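PDB 5YNL: arginase from Glaciozyma antarctica, which probably hydrolyses L-arginine to L-ornithine and urea, as a cold-adapted member of the arginase family. Local coordinates for residues A[131-142]-A[157-168]. Numbering follows the deposited sequence.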
loop_
_atom_site.group_PDB
_atom_site.type_symbol
_atom_site.label_atom_id
_atom_site.label_comp_id
_atom_site.label_asym_id
_atom_site.label_seq_id
_atom_site.Cartn_x
_atom_site.Cartn_y
_atom_site.Cartn_z
ATOM N N THR A 131 0.848 14.334 3.758
ATOM C CA THR A 131 1.436 13.348 2.848
ATOM C C THR A 131 2.946 13.545 2.735
ATOM O O THR A 131 3.688 12.576 2.557
ATOM C CB THR A 131 0.771 13.355 1.449
ATOM O OG1 THR A 131 0.757 14.683 0.919
ATOM C CG2 THR A 131 -0.651 12.841 1.530
ATOM N N LYS A 132 3.400 14.795 2.845
ATOM C CA LYS A 132 4.832 15.088 2.814
ATOM C C LYS A 132 5.451 14.561 4.102
ATOM O O LYS A 132 6.512 13.936 4.081
ATOM C CB LYS A 132 5.093 16.595 2.653
ATOM C CG LYS A 132 6.563 17.003 2.469
ATOM C CD LYS A 132 6.717 18.525 2.652
ATOM C CE LYS A 132 8.072 19.076 2.196
ATOM N NZ LYS A 132 8.052 20.575 2.130
ATOM N N ASP A 133 4.769 14.806 5.217
ATOM C CA ASP A 133 5.168 14.270 6.516
ATOM C C ASP A 133 5.374 12.753 6.419
ATOM O O ASP A 133 6.426 12.227 6.801
ATOM C CB ASP A 133 4.112 14.656 7.574
ATOM C CG ASP A 133 4.052 13.688 8.745
ATOM O OD1 ASP A 133 3.356 12.648 8.634
ATOM O OD2 ASP A 133 4.677 13.979 9.789
ATOM N N VAL A 134 4.389 12.058 5.858
ATOM C CA VAL A 134 4.486 10.616 5.685
ATOM C C VAL A 134 5.629 10.242 4.746
ATOM O O VAL A 134 6.414 9.346 5.056
ATOM C CB VAL A 134 3.162 10.019 5.182
ATOM C CG1 VAL A 134 3.334 8.539 4.828
ATOM C CG2 VAL A 134 2.064 10.223 6.231
ATOM N N ALA A 135 5.720 10.929 3.606
ATOM C CA ALA A 135 6.760 10.667 2.605
ATOM C C ALA A 135 8.152 10.710 3.220
ATOM O O ALA A 135 9.037 9.930 2.851
ATOM C CB ALA A 135 6.672 11.672 1.486
ATOM N N ASP A 136 8.340 11.643 4.149
ATOM C CA ASP A 136 9.624 11.820 4.806
ATOM C C ASP A 136 9.896 10.688 5.800
ATOM O O ASP A 136 10.976 10.085 5.782
ATOM C CB ASP A 136 9.691 13.185 5.512
ATOM C CG ASP A 136 9.649 14.357 4.539
ATOM O OD1 ASP A 136 10.273 14.265 3.456
ATOM O OD2 ASP A 136 8.991 15.369 4.864
ATOM N N ARG A 137 8.918 10.393 6.657
ATOM C CA ARG A 137 9.101 9.396 7.716
ATOM C C ARG A 137 9.318 8.018 7.107
ATOM O O ARG A 137 10.128 7.222 7.594
ATOM C CB ARG A 137 7.899 9.378 8.667
ATOM C CG ARG A 137 7.610 10.715 9.334
ATOM C CD ARG A 137 6.137 10.835 9.737
ATOM N NE ARG A 137 5.747 9.900 10.791
ATOM C CZ ARG A 137 4.490 9.705 11.194
ATOM N NH1 ARG A 137 4.221 8.831 12.161
ATOM N NH2 ARG A 137 3.501 10.379 10.626
ATOM N N VAL A 138 8.594 7.755 6.023
ATOM C CA VAL A 138 8.710 6.506 5.290
ATOM C C VAL A 138 10.109 6.368 4.693
ATOM O O VAL A 138 10.728 5.306 4.797
ATOM C CB VAL A 138 7.618 6.406 4.210
ATOM C CG1 VAL A 138 7.940 5.316 3.214
ATOM C CG2 VAL A 138 6.258 6.172 4.865
ATOM N N TYR A 139 10.626 7.448 4.108
ATOM C CA TYR A 139 11.980 7.403 3.552
ATOM C C TYR A 139 13.021 7.154 4.639
ATOM O O TYR A 139 13.944 6.357 4.441
ATOM C CB TYR A 139 12.352 8.667 2.768
ATOM C CG TYR A 139 13.771 8.581 2.266
ATOM C CD1 TYR A 139 14.102 7.749 1.203
ATOM C CD2 TYR A 139 14.790 9.294 2.877
ATOM C CE1 TYR A 139 15.408 7.647 0.749
ATOM C CE2 TYR A 139 16.101 9.198 2.434
ATOM C CZ TYR A 139 16.402 8.376 1.371
ATOM O OH TYR A 139 17.697 8.282 0.933
ATOM N N ALA A 140 12.862 7.840 5.773
ATOM C CA ALA A 140 13.742 7.668 6.929
ATOM C C ALA A 140 13.911 6.190 7.252
ATOM O O ALA A 140 15.021 5.676 7.300
ATOM C CB ALA A 140 13.181 8.410 8.132
ATOM N N HIS A 141 12.794 5.509 7.467
ATOM C CA HIS A 141 12.801 4.060 7.622
ATOM C C HIS A 141 13.332 3.351 6.367
ATOM O O HIS A 141 14.181 2.468 6.471
ATOM C CB HIS A 141 11.404 3.558 7.999
ATOM C CG HIS A 141 10.932 4.052 9.333
ATOM N ND1 HIS A 141 11.207 3.391 10.507
ATOM C CD2 HIS A 141 10.222 5.153 9.674
ATOM C CE1 HIS A 141 10.671 4.056 11.521
ATOM N NE2 HIS A 141 10.071 5.127 11.041
ATOM N N ALA A 142 12.833 3.735 5.192
ATOM C CA ALA A 142 13.295 3.158 3.925
ATOM C C ALA A 142 14.818 3.272 3.726
ATOM O O ALA A 142 15.493 2.294 3.395
ATOM C CB ALA A 142 12.567 3.801 2.753
ATOM N N LEU A 157 -2.913 8.838 1.464
ATOM C CA LEU A 157 -1.628 8.825 2.164
ATOM C C LEU A 157 -0.575 8.022 1.385
ATOM O O LEU A 157 0.640 8.172 1.637
ATOM C CB LEU A 157 -1.779 8.237 3.562
ATOM C CG LEU A 157 -2.252 9.107 4.719
ATOM C CD1 LEU A 157 -3.005 10.359 4.254
ATOM C CD2 LEU A 157 -3.115 8.275 5.644
ATOM N N ALA A 158 -1.038 7.181 0.450
ATOM C CA ALA A 158 -0.115 6.474 -0.444
ATOM C C ALA A 158 0.725 7.415 -1.326
ATOM O O ALA A 158 1.742 7.005 -1.880
ATOM C CB ALA A 158 -0.818 5.428 -1.282
ATOM N N MET A 159 0.292 8.662 -1.458
ATOM C CA MET A 159 1.119 9.671 -2.073
ATOM C C MET A 159 2.443 9.748 -1.325
ATOM O O MET A 159 3.516 9.774 -1.935
ATOM C CB MET A 159 0.408 11.026 -2.048
ATOM C CG MET A 159 -0.389 11.311 -3.312
ATOM S SD MET A 159 -1.023 13.000 -3.422
ATOM C CE MET A 159 -2.276 12.952 -2.127
ATOM N N GLY A 160 2.372 9.754 0.002
ATOM C CA GLY A 160 3.577 9.848 0.805
ATOM C C GLY A 160 4.355 8.547 0.856
ATOM O O GLY A 160 5.559 8.512 0.557
ATOM N N THR A 161 3.656 7.482 1.236
ATOM C CA THR A 161 4.249 6.161 1.395
ATOM C C THR A 161 4.998 5.700 0.127
ATOM O O THR A 161 6.108 5.149 0.207
ATOM C CB THR A 161 3.148 5.138 1.813
ATOM O OG1 THR A 161 3.726 3.989 2.438
ATOM C CG2 THR A 161 2.388 4.694 0.637
ATOM N N VAL A 162 4.410 5.952 -1.041
ATOM C CA VAL A 162 4.999 5.515 -2.300
ATOM C C VAL A 162 6.164 6.451 -2.690
ATOM O O VAL A 162 7.161 6.014 -3.267
ATOM C CB VAL A 162 3.918 5.440 -3.418
ATOM C CG1 VAL A 162 4.539 5.295 -4.804
ATOM C CG2 VAL A 162 2.943 4.313 -3.160
ATOM N N SER A 163 6.052 7.732 -2.350
ATOM C CA SER A 163 7.139 8.661 -2.638
ATOM C C SER A 163 8.410 8.266 -1.890
ATOM O O SER A 163 9.466 8.117 -2.493
ATOM C CB SER A 163 6.740 10.091 -2.280
ATOM O OG SER A 163 5.573 10.470 -2.986
ATOM N N GLY A 164 8.296 8.081 -0.575
ATOM C CA GLY A 164 9.428 7.689 0.248
ATOM C C GLY A 164 10.046 6.388 -0.222
ATOM O O GLY A 164 11.256 6.304 -0.415
ATOM N N THR A 165 9.202 5.374 -0.412
ATOM C CA THR A 165 9.636 4.044 -0.820
ATOM C C THR A 165 10.372 4.073 -2.163
ATOM O O THR A 165 11.460 3.493 -2.305
ATOM C CB THR A 165 8.429 3.099 -0.903
ATOM O OG1 THR A 165 7.862 2.922 0.411
ATOM C CG2 THR A 165 8.841 1.767 -1.486
ATOM N N PHE A 166 9.783 4.746 -3.150
ATOM C CA PHE A 166 10.396 4.823 -4.473
ATOM C C PHE A 166 11.599 5.737 -4.485
ATOM O O PHE A 166 12.503 5.552 -5.290
ATOM C CB PHE A 166 9.378 5.265 -5.519
ATOM C CG PHE A 166 8.506 4.143 -6.022
ATOM C CD1 PHE A 166 7.542 3.571 -5.200
ATOM C CD2 PHE A 166 8.653 3.663 -7.316
ATOM C CE1 PHE A 166 6.734 2.541 -5.654
ATOM C CE2 PHE A 166 7.850 2.636 -7.780
ATOM C CZ PHE A 166 6.889 2.066 -6.944
ATOM N N LYS A 167 11.598 6.737 -3.606
ATOM C CA LYS A 167 12.758 7.603 -3.424
ATOM C C LYS A 167 13.936 6.718 -3.082
ATOM O O LYS A 167 15.024 6.870 -3.631
ATOM C CB LYS A 167 12.509 8.588 -2.275
ATOM C CG LYS A 167 13.724 9.399 -1.846
ATOM C CD LYS A 167 13.506 10.872 -2.121
ATOM C CE LYS A 167 12.182 11.340 -1.553
ATOM N NZ LYS A 167 12.088 11.111 -0.082
ATOM N N ALA A 168 13.697 5.775 -2.178
ATOM C CA ALA A 168 14.724 4.829 -1.768
ATOM C C ALA A 168 14.827 3.651 -2.733
ATOM O O ALA A 168 15.899 3.084 -2.906
ATOM C CB ALA A 168 14.449 4.335 -0.375
#
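With CG turned anti to the backbone N in both Tyr139 (chi1 178°) and Lys167, the two side chains meet at about a right angle. CG of Lys167 comes to 3.5 Å from CD1 of Tyr139. The bends further along the lysine chain bring NZ to the CB-CG end of the ring, 4.4 Å from its centroid and well off the normal, an off-centre cation-pi contact. The carbonyl O of Gly164 lies at the edge of the same ring, 3.6 Å from CD1, and CB of Ala168 touches both CE1 of Tyr139 and CB of Ala142. An alanine in place of Tyr139 would probably leave the Lys167 ammonium without its aromatic partner and uncover Ala168. Gly164 faces Tyr139 and, toward the N-terminal ends, Gly160 faces Ala135; neither glycine has a CB on the side of the other helix, which lets the axes of 131-142 and 158-168 approach to 7.0 Å, crossing at -33°. CA of Gly160 touches O of Thr131, and CA of Ala135 touches O of Gly160 (3.2 Å), as CA-H...O contacts. Val138 packs CG1 against O of Thr161, which accepts hydrogen bonds from OG1 and N of Thr165 from opposite faces of its plane. The hydroxyls of Thr161 and Thr165 bond to Asp328 and Ser326, tying this helix to the parallel sheet of the arginase alpha/beta fold. No hydrogen bond crosses between 131-142 and 157-168; close backbone packing at the glycines and apolar side chains hold the contact, the cation-pi pair lying at its more exposed margin.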